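Local coordinates for protein pre-crRNA processing endonuclease (Streptococcus mutans, PDB 4R0J) that probably cleaves precursor CRISPR RNA as a Cas5-family, subtype I-C endonuclease and so supplies guide RNA for defence against mobile genetic elements, at residues H177-P182 with T187-Y192; N10-I15 with E156-I161; H53-T58 with E112-D117. One frame throughout, in Å; residues are numbered along the deposited sequence.

All three contacts reach the same eight-stranded antiparallel sheet of this Cas5-family chain. Contact 2 sets helix 155-160 against strand 11-17, and its span along the chain encloses contact 3, where the turn just before strand 57-66 meets the 3-10 segment between strand 97-107 and helix 120-132. Contact 1 follows both and is the loop end of the hairpin made by strands 169-179 and 191-199, at one margin of the sheet. Centres of contacts 1 and 2 are about 30 Å apart, on opposite sides of the chain's centre; that of contact 3 lies about 21 Å from the first and 26 Å from the second. Contact 1 pairs two strands of the sheet, while contacts 2 and 3 fasten a helix and a 3-10 segment to it.

Contact 1: residues H177-P182 with T187-Y192; sequences HSFAYP and TPLKSY. With SO4 (sulfate ion), chain B.
F179 and L189 meet across an antiparallel beta hairpin, strands 169-179 and 191-199, where its ends run out into loop. The leucine lies over one face of the phenyl ring: CD2 of L189 stands 4.0 Å from the F179 ring centroid, only 18° off the ring normal, a CH-pi contact. L189 CG, turned away from the backbone N (chi1 -175°) so that its methyls reach the ring, lies 3.7 Å from F179 CD1. The same ring takes K190 O at its edge, in plane, and S191 CB obliquely. Y192 projects from the other face of the sheet and presents an edge: S178 O and A180 N lie in its ring plane, and its CE2 is 3.9 Å from A180 CB. Between these two layers runs the backbone pairing, broken by a classic beta bulge in which H177 and S178 both face Y192. H177 N donates to Y192 O at 2.8 Å, S178 N adds a weak bond to that oxygen, and Y192 N returns one to S178 O. Beyond the bulge A180 N binds K190 O. The H177 ring turns away from the hairpin partner; its ND1 pairs with S178 OG at 2.8 Å, and NE2 bonds K206 O, which together fix the ring's rotation. A sulfate, probably from crystallisation and also bound by R41 and Q208 N, accepts a hydrogen bond from Y181 OH to its O4 at 2.6 Å.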
loop_
_atom_site.group_PDB
_atom_site.type_symbol
_atom_site.label_atom_id
_atom_site.label_comp_id
_atom_site.label_asym_id
_atom_site.label_seq_id
_atom_site.Cartn_x
_atom_site.Cartn_y
_atom_site.Cartn_z
ATOM N N HIS A 177 1.427 6.567 -8.766
ATOM C CA HIS A 177 0.265 6.292 -7.927
ATOM C C HIS A 177 -0.381 4.964 -8.330
ATOM O O HIS A 177 -0.419 4.008 -7.550
ATOM C CB HIS A 177 -0.721 7.447 -8.099
ATOM C CG HIS A 177 -1.919 7.401 -7.199
ATOM N ND1 HIS A 177 -3.059 6.688 -7.505
ATOM C CD2 HIS A 177 -2.189 8.061 -6.045
ATOM C CE1 HIS A 177 -3.964 6.879 -6.558
ATOM N NE2 HIS A 177 -3.462 7.714 -5.665
ATOM N N SER A 178 -0.864 4.889 -9.566
ATOM C CA SER A 178 -1.570 3.692 -10.022
ATOM C C SER A 178 -1.923 3.808 -11.495
ATOM O O SER A 178 -1.820 4.884 -12.079
ATOM C CB SER A 178 -2.861 3.515 -9.227
ATOM O OG SER A 178 -3.669 4.680 -9.334
ATOM N N PHE A 179 -2.341 2.691 -12.090
ATOM C CA PHE A 179 -2.799 2.686 -13.472
ATOM C C PHE A 179 -4.308 2.876 -13.497
ATOM O O PHE A 179 -5.000 2.484 -12.551
ATOM C CB PHE A 179 -2.481 1.341 -14.133
ATOM C CG PHE A 179 -1.020 1.119 -14.432
ATOM C CD1 PHE A 179 -0.330 1.965 -15.281
ATOM C CD2 PHE A 179 -0.350 0.024 -13.895
ATOM C CE1 PHE A 179 1.005 1.743 -15.573
ATOM C CE2 PHE A 179 0.986 -0.203 -14.184
ATOM C CZ PHE A 179 1.663 0.655 -15.024
ATOM N N ALA A 180 -4.826 3.418 -14.600
ATOM C CA ALA A 180 -6.266 3.561 -14.769
ATOM C C ALA A 180 -6.974 2.205 -14.722
ATOM O O ALA A 180 -6.433 1.200 -15.188
ATOM C CB ALA A 180 -6.576 4.273 -16.079
ATOM N N TYR A 181 -8.190 2.186 -14.175
ATOM C CA TYR A 181 -8.975 0.951 -14.071
ATOM C C TYR A 181 -10.446 1.255 -13.806
ATOM O O TYR A 181 -10.759 2.111 -12.976
ATOM C CB TYR A 181 -8.437 0.074 -12.934
ATOM C CG TYR A 181 -8.796 0.573 -11.545
ATOM C CD1 TYR A 181 -8.210 1.724 -11.021
ATOM C CD2 TYR A 181 -9.729 -0.100 -10.762
ATOM C CE1 TYR A 181 -8.538 2.184 -9.754
ATOM C CE2 TYR A 181 -10.063 0.352 -9.493
ATOM C CZ TYR A 181 -9.466 1.495 -8.995
ATOM O OH TYR A 181 -9.798 1.947 -7.735
ATOM N N PRO A 182 -11.360 0.558 -14.507
ATOM C CA PRO A 182 -11.118 -0.390 -15.595
ATOM C C PRO A 182 -11.630 0.164 -16.922
ATOM O O PRO A 182 -11.106 -0.193 -17.976
ATOM C CB PRO A 182 -11.982 -1.584 -15.184
ATOM C CG PRO A 182 -13.129 -0.964 -14.366
ATOM C CD PRO A 182 -12.763 0.482 -14.072
ATOM N N THR A 187 -8.917 0.822 -24.358
ATOM C CA THR A 187 -8.222 2.103 -24.444
ATOM C C THR A 187 -6.781 1.958 -23.947
ATOM O O THR A 187 -6.463 0.997 -23.247
ATOM C CB THR A 187 -8.961 3.175 -23.614
ATOM O OG1 THR A 187 -8.612 4.486 -24.076
ATOM C CG2 THR A 187 -8.621 3.039 -22.136
ATOM N N PRO A 188 -5.897 2.906 -24.315
ATOM C CA PRO A 188 -4.496 2.827 -23.880
ATOM C C PRO A 188 -4.349 2.941 -22.357
ATOM O O PRO A 188 -5.109 3.663 -21.711
ATOM C CB PRO A 188 -3.844 4.033 -24.566
ATOM C CG PRO A 188 -4.749 4.389 -25.687
ATOM C CD PRO A 188 -6.128 4.039 -25.229
ATOM N N LEU A 189 -3.376 2.228 -21.799
ATOM C CA LEU A 189 -3.156 2.221 -20.360
ATOM C C LEU A 189 -2.694 3.611 -19.887
ATOM O O LEU A 189 -1.714 4.144 -20.401
ATOM C CB LEU A 189 -2.111 1.158 -20.006
ATOM C CG LEU A 189 -1.795 0.866 -18.536
ATOM C CD1 LEU A 189 -3.041 0.432 -17.780
ATOM C CD2 LEU A 189 -0.705 -0.192 -18.415
ATOM N N LYS A 190 -3.402 4.189 -18.916
ATOM C CA LYS A 190 -3.015 5.488 -18.346
ATOM C C LYS A 190 -2.361 5.295 -16.999
ATOM O O LYS A 190 -2.792 4.460 -16.211
ATOM C CB LYS A 190 -4.221 6.407 -18.139
ATOM C CG LYS A 190 -4.752 7.091 -19.384
ATOM C CD LYS A 190 -5.775 8.149 -18.993
ATOM C CE LYS A 190 -6.465 8.739 -20.210
ATOM N NZ LYS A 190 -7.463 9.774 -19.821
ATOM N N SER A 191 -1.341 6.098 -16.724
ATOM C CA SER A 191 -0.672 6.059 -15.442
ATOM C C SER A 191 -0.915 7.370 -14.707
ATOM O O SER A 191 -0.982 8.444 -15.320
ATOM C CB SER A 191 0.831 5.821 -15.618
ATOM O OG SER A 191 1.401 6.754 -16.522
ATOM N N TYR A 192 -1.076 7.263 -13.398
ATOM C CA TYR A 192 -1.274 8.425 -12.548
ATOM C C TYR A 192 -0.076 8.593 -11.634
ATOM O O TYR A 192 0.469 7.608 -11.132
ATOM C CB TYR A 192 -2.544 8.266 -11.719
ATOM C CG TYR A 192 -3.795 8.354 -12.549
ATOM C CD1 TYR A 192 -4.403 9.578 -12.793
ATOM C CD2 TYR A 192 -4.350 7.217 -13.127
ATOM C CE1 TYR A 192 -5.546 9.664 -13.572
ATOM C CE2 TYR A 192 -5.490 7.295 -13.901
ATOM C CZ TYR A 192 -6.084 8.519 -14.123
ATOM O OH TYR A 192 -7.220 8.597 -14.900
HETATM S S SO4 B . -9.176 5.518 -6.355
HETATM O O1 SO4 B . -10.093 6.241 -7.233
HETATM O O2 SO4 B . -7.944 6.292 -6.207
HETATM O O3 SO4 B . -9.795 5.340 -5.045
HETATM O O4 SO4 B . -8.878 4.206 -6.932
#

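Contact 2: residues N10-I15 with E156-I161; sequences NFYARI and EEYETI
Y158 of helix 155-160 leans against Y12 of strand 11-17, its side chain lying along CD2 and CE2 of that ring before leaving them at the tip. Its CB lies 3.5 Å from Y12 CD2. The ring continues nearly opposite the backbone N (chi1 179°), which carries it off the helix toward the strand. There CG makes the closest approach, 3.4 Å to Y12 CD2, while CD2 of Y158 packs at 3.7 Å against Y12 CE2; Y158 CD1 is 3.8 Å from Y12 CD2. The two side chains run at about a right angle to each other, but the ring planes are inclined at 45° with centroids 5.1 Å apart, an oblique pairing. At the tip the hydroxyl leaves Y12 behind and is hydrogen-bonded to E63, and K65 makes a cation-pi contact with the ring while its NZ also bonds Y158 O. Farther along the strand, R14 NH1 meets CD1 of I161, the first residue past the helix, at 3.8 Å. The arginine bends at chi3 (52°), and NH2 forms a salt bridge with D151, so here an apolar methyl rests against a guanidinium already engaged by the next strand. Helix 155-160 thus lies over strand 11-17, which runs between strands 147-152 and 97-107; Y158 also touches L100 of the latter, and helix 120-132 packs on F11 and A13.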
loop_
_atom_site.group_PDB
_atom_site.type_symbol
_atom_site.label_atom_id
_atom_site.label_comp_id
_atom_site.label_asym_id
_atom_site.label_seq_id
_atom_site.Cartn_x
_atom_site.Cartn_y
_atom_site.Cartn_z
ATOM N N ASN A 10 -11.998 0.803 9.860
ATOM C CA ASN A 10 -10.606 0.978 9.492
ATOM C C ASN A 10 -9.861 -0.246 10.000
ATOM O O ASN A 10 -10.118 -0.718 11.117
ATOM C CB ASN A 10 -10.018 2.239 10.133
ATOM C CG ASN A 10 -10.407 3.504 9.397
ATOM O OD1 ASN A 10 -10.376 3.555 8.166
ATOM N ND2 ASN A 10 -10.768 4.541 10.150
ATOM N N PHE A 11 -8.954 -0.759 9.183
ATOM C CA PHE A 11 -8.078 -1.842 9.579
ATOM C C PHE A 11 -6.665 -1.315 9.632
ATOM O O PHE A 11 -6.308 -0.391 8.893
ATOM C CB PHE A 11 -8.137 -2.978 8.561
ATOM C CG PHE A 11 -9.440 -3.715 8.564
ATOM C CD1 PHE A 11 -9.687 -4.704 9.499
ATOM C CD2 PHE A 11 -10.423 -3.415 7.635
ATOM C CE1 PHE A 11 -10.898 -5.393 9.504
ATOM C CE2 PHE A 11 -11.631 -4.103 7.631
ATOM C CZ PHE A 11 -11.871 -5.088 8.572
ATOM N N TYR A 12 -5.855 -1.926 10.487
ATOM C CA TYR A 12 -4.463 -1.522 10.625
ATOM C C TYR A 12 -3.539 -2.726 10.556
ATOM O O TYR A 12 -3.708 -3.696 11.299
ATOM C CB TYR A 12 -4.256 -0.781 11.947
ATOM C CG TYR A 12 -5.206 0.381 12.144
ATOM C CD1 TYR A 12 -6.466 0.183 12.685
ATOM C CD2 TYR A 12 -4.847 1.674 11.777
ATOM C CE1 TYR A 12 -7.343 1.230 12.862
ATOM C CE2 TYR A 12 -5.724 2.737 11.955
ATOM C CZ TYR A 12 -6.969 2.504 12.491
ATOM O OH TYR A 12 -7.859 3.529 12.670
ATOM N N ALA A 13 -2.544 -2.634 9.685
ATOM C CA ALA A 13 -1.585 -3.707 9.483
ATOM C C ALA A 13 -0.167 -3.182 9.592
ATOM O O ALA A 13 0.137 -2.079 9.139
ATOM C CB ALA A 13 -1.790 -4.345 8.125
ATOM N N ARG A 14 0.694 -3.983 10.203
ATOM C CA ARG A 14 2.125 -3.712 10.195
ATOM C C ARG A 14 2.815 -4.652 9.198
ATOM O O ARG A 14 2.613 -5.865 9.231
ATOM C CB ARG A 14 2.706 -3.860 11.600
ATOM C CG ARG A 14 4.216 -3.772 11.640
ATOM C CD ARG A 14 4.737 -3.726 13.055
ATOM N NE ARG A 14 4.213 -4.816 13.862
ATOM C CZ ARG A 14 4.086 -4.768 15.185
ATOM N NH1 ARG A 14 4.446 -3.674 15.851
ATOM N NH2 ARG A 14 3.595 -5.811 15.845
ATOM N N ILE A 15 3.617 -4.075 8.304
ATOM C CA ILE A 15 4.335 -4.830 7.276
ATOM C C ILE A 15 5.821 -4.649 7.494
ATOM O O ILE A 15 6.295 -3.513 7.575
ATOM C CB ILE A 15 4.039 -4.260 5.859
ATOM C CG1 ILE A 15 2.550 -3.928 5.679
ATOM C CG2 ILE A 15 4.595 -5.180 4.783
ATOM C CD1 ILE A 15 1.639 -5.094 5.837
ATOM N N GLU A 156 -4.662 2.178 18.356
ATOM C CA GLU A 156 -3.814 2.773 19.383
ATOM C C GLU A 156 -2.354 2.591 19.006
ATOM O O GLU A 156 -1.558 3.525 19.081
ATOM C CB GLU A 156 -4.106 2.125 20.743
ATOM C CG GLU A 156 -2.981 2.237 21.764
ATOM C CD GLU A 156 -3.059 3.502 22.590
ATOM O OE1 GLU A 156 -2.992 4.604 22.004
ATOM O OE2 GLU A 156 -3.192 3.392 23.830
ATOM N N GLU A 157 -2.004 1.383 18.577
ATOM C CA GLU A 157 -0.638 1.111 18.130
ATOM C C GLU A 157 -0.289 1.894 16.868
ATOM O O GLU A 157 0.774 2.497 16.776
ATOM C CB GLU A 157 -0.422 -0.390 17.931
ATOM C CG GLU A 157 -0.220 -1.136 19.243
ATOM C CD GLU A 157 -0.223 -2.645 19.086
ATOM O OE1 GLU A 157 -1.041 -3.167 18.300
ATOM O OE2 GLU A 157 0.591 -3.313 19.761
ATOM N N TYR A 158 -1.186 1.889 15.890
ATOM C CA TYR A 158 -0.963 2.671 14.683
ATOM C C TYR A 158 -0.623 4.128 15.019
ATOM O O TYR A 158 0.237 4.739 14.383
ATOM C CB TYR A 158 -2.192 2.617 13.785
ATOM C CG TYR A 158 -2.039 3.431 12.523
ATOM C CD1 TYR A 158 -1.328 2.929 11.439
ATOM C CD2 TYR A 158 -2.604 4.701 12.415
ATOM C CE1 TYR A 158 -1.183 3.666 10.280
ATOM C CE2 TYR A 158 -2.466 5.445 11.255
ATOM C CZ TYR A 158 -1.750 4.917 10.191
ATOM O OH TYR A 158 -1.602 5.638 9.029
ATOM N N GLU A 159 -1.303 4.673 16.024
ATOM C CA GLU A 159 -1.117 6.069 16.422
ATOM C C GLU A 159 0.122 6.316 17.287
ATOM O O GLU A 159 0.634 7.433 17.321
ATOM C CB GLU A 159 -2.368 6.591 17.146
ATOM C CG GLU A 159 -3.586 6.735 16.244
ATOM C CD GLU A 159 -4.872 6.957 17.016
ATOM O OE1 GLU A 159 -4.828 6.960 18.266
ATOM O OE2 GLU A 159 -5.929 7.122 16.368
ATOM N N THR A 160 0.610 5.289 17.981
ATOM C CA THR A 160 1.669 5.505 18.978
ATOM C C THR A 160 3.063 4.953 18.629
ATOM O O THR A 160 4.064 5.424 19.161
ATOM C CB THR A 160 1.255 4.990 20.371
ATOM O OG1 THR A 160 1.177 3.561 20.358
ATOM C CG2 THR A 160 -0.091 5.574 20.778
ATOM N N ILE A 161 3.135 3.951 17.759
ATOM C CA ILE A 161 4.433 3.410 17.357
ATOM C C ILE A 161 5.311 4.529 16.788
ATOM O O ILE A 161 4.917 5.210 15.839
ATOM C CB ILE A 161 4.278 2.278 16.318
ATOM C CG1 ILE A 161 3.704 1.027 16.997
ATOM C CG2 ILE A 161 5.625 1.962 15.682
ATOM C CD1 ILE A 161 3.311 -0.095 16.013
#

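Contact 3: residues H53-T58 with E112-D117; sequences HKPTFT and EDLIQD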
loop_
_atom_site.group_PDB
_atom_site.type_symbol
_atom_site.label_atom_id
_atom_site.label_comp_id
_atom_site.label_asym_id
_atom_site.label_seq_id
_atom_site.Cartn_x
_atom_site.Cartn_y
_atom_site.Cartn_z
ATOM N N HIS A 53 -8.518 -10.356 -0.655
ATOM C CA HIS A 53 -9.302 -9.613 -1.623
ATOM C C HIS A 53 -10.293 -10.521 -2.331
ATOM O O HIS A 53 -10.011 -11.692 -2.577
ATOM C CB HIS A 53 -8.428 -8.894 -2.653
ATOM C CG HIS A 53 -9.209 -7.987 -3.555
ATOM N ND1 HIS A 53 -9.133 -8.046 -4.930
ATOM C CD2 HIS A 53 -10.120 -7.022 -3.269
ATOM C CE1 HIS A 53 -9.940 -7.140 -5.454
ATOM N NE2 HIS A 53 -10.549 -6.503 -4.465
ATOM N N LYS A 54 -11.465 -9.970 -2.609
ATOM C CA LYS A 54 -12.473 -10.611 -3.463
ATOM C C LYS A 54 -13.012 -9.475 -4.310
ATOM O O LYS A 54 -13.097 -8.343 -3.831
ATOM C CB LYS A 54 -13.600 -11.200 -2.623
ATOM C CG LYS A 54 -13.207 -12.381 -1.749
ATOM C CD LYS A 54 -12.780 -13.580 -2.590
ATOM C CE LYS A 54 -12.706 -14.843 -1.742
ATOM N NZ LYS A 54 -12.383 -16.046 -2.561
ATOM N N PRO A 55 -13.376 -9.753 -5.566
ATOM C CA PRO A 55 -13.838 -8.656 -6.431
ATOM C C PRO A 55 -15.160 -8.033 -5.953
ATOM O O PRO A 55 -15.580 -6.988 -6.464
ATOM C CB PRO A 55 -14.024 -9.334 -7.795
ATOM C CG PRO A 55 -14.115 -10.802 -7.495
ATOM C CD PRO A 55 -13.243 -11.023 -6.295
ATOM N N THR A 56 -15.791 -8.655 -4.968
ATOM C CA THR A 56 -17.004 -8.089 -4.370
ATOM C C THR A 56 -16.702 -6.703 -3.812
ATOM O O THR A 56 -17.544 -5.801 -3.866
ATOM C CB THR A 56 -17.530 -8.962 -3.220
ATOM O OG1 THR A 56 -17.748 -10.300 -3.699
ATOM C CG2 THR A 56 -18.857 -8.402 -2.666
ATOM N N PHE A 57 -15.492 -6.553 -3.275
ATOM C CA PHE A 57 -15.094 -5.319 -2.597
ATOM C C PHE A 57 -13.784 -4.761 -3.126
ATOM O O PHE A 57 -13.055 -5.430 -3.861
ATOM C CB PHE A 57 -15.062 -5.510 -1.066
ATOM C CG PHE A 57 -14.035 -6.501 -0.582
ATOM C CD1 PHE A 57 -12.714 -6.108 -0.381
ATOM C CD2 PHE A 57 -14.389 -7.808 -0.281
ATOM C CE1 PHE A 57 -11.765 -7.008 0.077
ATOM C CE2 PHE A 57 -13.440 -8.715 0.183
ATOM C CZ PHE A 57 -12.125 -8.313 0.361
ATOM N N THR A 58 -13.515 -3.511 -2.768
ATOM C CA THR A 58 -12.314 -2.818 -3.164
ATOM C C THR A 58 -11.601 -2.330 -1.910
ATOM O O THR A 58 -12.177 -1.592 -1.106
ATOM C CB THR A 58 -12.645 -1.605 -4.052
ATOM O OG1 THR A 58 -13.313 -2.052 -5.245
ATOM C CG2 THR A 58 -11.362 -0.842 -4.423
ATOM N N GLU A 112 -21.474 -5.030 -9.777
ATOM C CA GLU A 112 -22.824 -5.144 -9.245
ATOM C C GLU A 112 -23.369 -6.560 -9.396
ATOM O O GLU A 112 -24.320 -6.934 -8.715
ATOM C CB GLU A 112 -23.766 -4.121 -9.886
ATOM C CG GLU A 112 -23.548 -2.699 -9.383
ATOM C CD GLU A 112 -24.789 -1.831 -9.511
ATOM O OE1 GLU A 112 -25.814 -2.317 -10.038
ATOM O OE2 GLU A 112 -24.738 -0.661 -9.074
ATOM N N ASP A 113 -22.759 -7.355 -10.278
ATOM C CA ASP A 113 -23.176 -8.743 -10.438
ATOM C C ASP A 113 -22.853 -9.583 -9.198
ATOM O O ASP A 113 -23.369 -10.697 -9.048
ATOM C CB ASP A 113 -22.601 -9.370 -11.723
ATOM C CG ASP A 113 -21.073 -9.347 -11.775
ATOM O OD1 ASP A 113 -20.447 -8.431 -11.205
ATOM O OD2 ASP A 113 -20.494 -10.248 -12.424
ATOM N N LEU A 114 -22.031 -9.029 -8.309
ATOM C CA LEU A 114 -21.656 -9.675 -7.047
ATOM C C LEU A 114 -22.402 -9.075 -5.851
ATOM O O LEU A 114 -21.990 -9.238 -4.700
ATOM C CB LEU A 114 -20.144 -9.554 -6.812
ATOM C CG LEU A 114 -19.244 -10.295 -7.812
ATOM C CD1 LEU A 114 -17.764 -10.057 -7.474
ATOM C CD2 LEU A 114 -19.574 -11.778 -7.849
ATOM N N ILE A 115 -23.506 -8.395 -6.129
ATOM C CA ILE A 115 -24.236 -7.674 -5.080
ATOM C C ILE A 115 -24.705 -8.626 -3.967
ATOM O O ILE A 115 -24.779 -8.235 -2.792
ATOM C CB ILE A 115 -25.419 -6.884 -5.686
ATOM C CG1 ILE A 115 -26.017 -5.893 -4.671
ATOM C CG2 ILE A 115 -26.475 -7.831 -6.269
ATOM C CD1 ILE A 115 -27.030 -4.968 -5.297
ATOM N N GLN A 116 -24.998 -9.874 -4.344
ATOM C CA GLN A 116 -25.442 -10.889 -3.389
ATOM C C GLN A 116 -24.365 -11.255 -2.355
ATOM O O GLN A 116 -24.675 -11.829 -1.308
ATOM C CB GLN A 116 -25.938 -12.152 -4.124
ATOM C CG GLN A 116 -24.860 -12.888 -4.892
ATOM C CD GLN A 116 -24.463 -12.189 -6.182
ATOM O OE1 GLN A 116 -25.194 -11.340 -6.692
ATOM N NE2 GLN A 116 -23.304 -12.551 -6.717
ATOM N N ASP A 117 -23.109 -10.915 -2.638
ATOM C CA ASP A 117 -22.011 -11.219 -1.721
ATOM C C ASP A 117 -21.612 -10.014 -0.861
ATOM O O ASP A 117 -20.613 -10.055 -0.138
ATOM C CB ASP A 117 -20.788 -11.736 -2.492
ATOM C CG ASP A 117 -19.736 -12.346 -1.579
ATOM O OD1 ASP A 117 -20.102 -13.216 -0.757
ATOM O OD2 ASP A 117 -18.542 -11.962 -1.690
#
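T56 and D117 make the tight side of this contact. T56 OG1 donates to D117 OD2 at 2.7 Å, and D117 OD2 accepts with its anti lone pair, the one directed away from OD1. The hydroxyl lies beside the backbone N of T56 (chi1 -56°), leaving CG2 to rest 3.5 Å from D117 O. One residue thus meets the aspartate with both branches, polar and apolar, the two side chains crossing at about a right angle. D117 OD1 is taken by K122 in a salt bridge and D117 O by H123, so neighbours on helix 120-132 hold the acceptor in place; the positive K122 would be expected to favour a charged carboxylate. In the Cas5-family fold this joins the turn leading into strand 57-66 to a 3-10 segment that follows strand 97-107, the two strands being neighbours in the large antiparallel sheet. The looser side is apolar and nearer solvent. L114 reaches out with one methyl, CD1, which lies 3.7 Å from P55 CG and 3.5 Å from T56 N. Here P55 and L114 are more exposed than T56, and of the 3-10 segment the proline ring meets that methyl, through CB and CG.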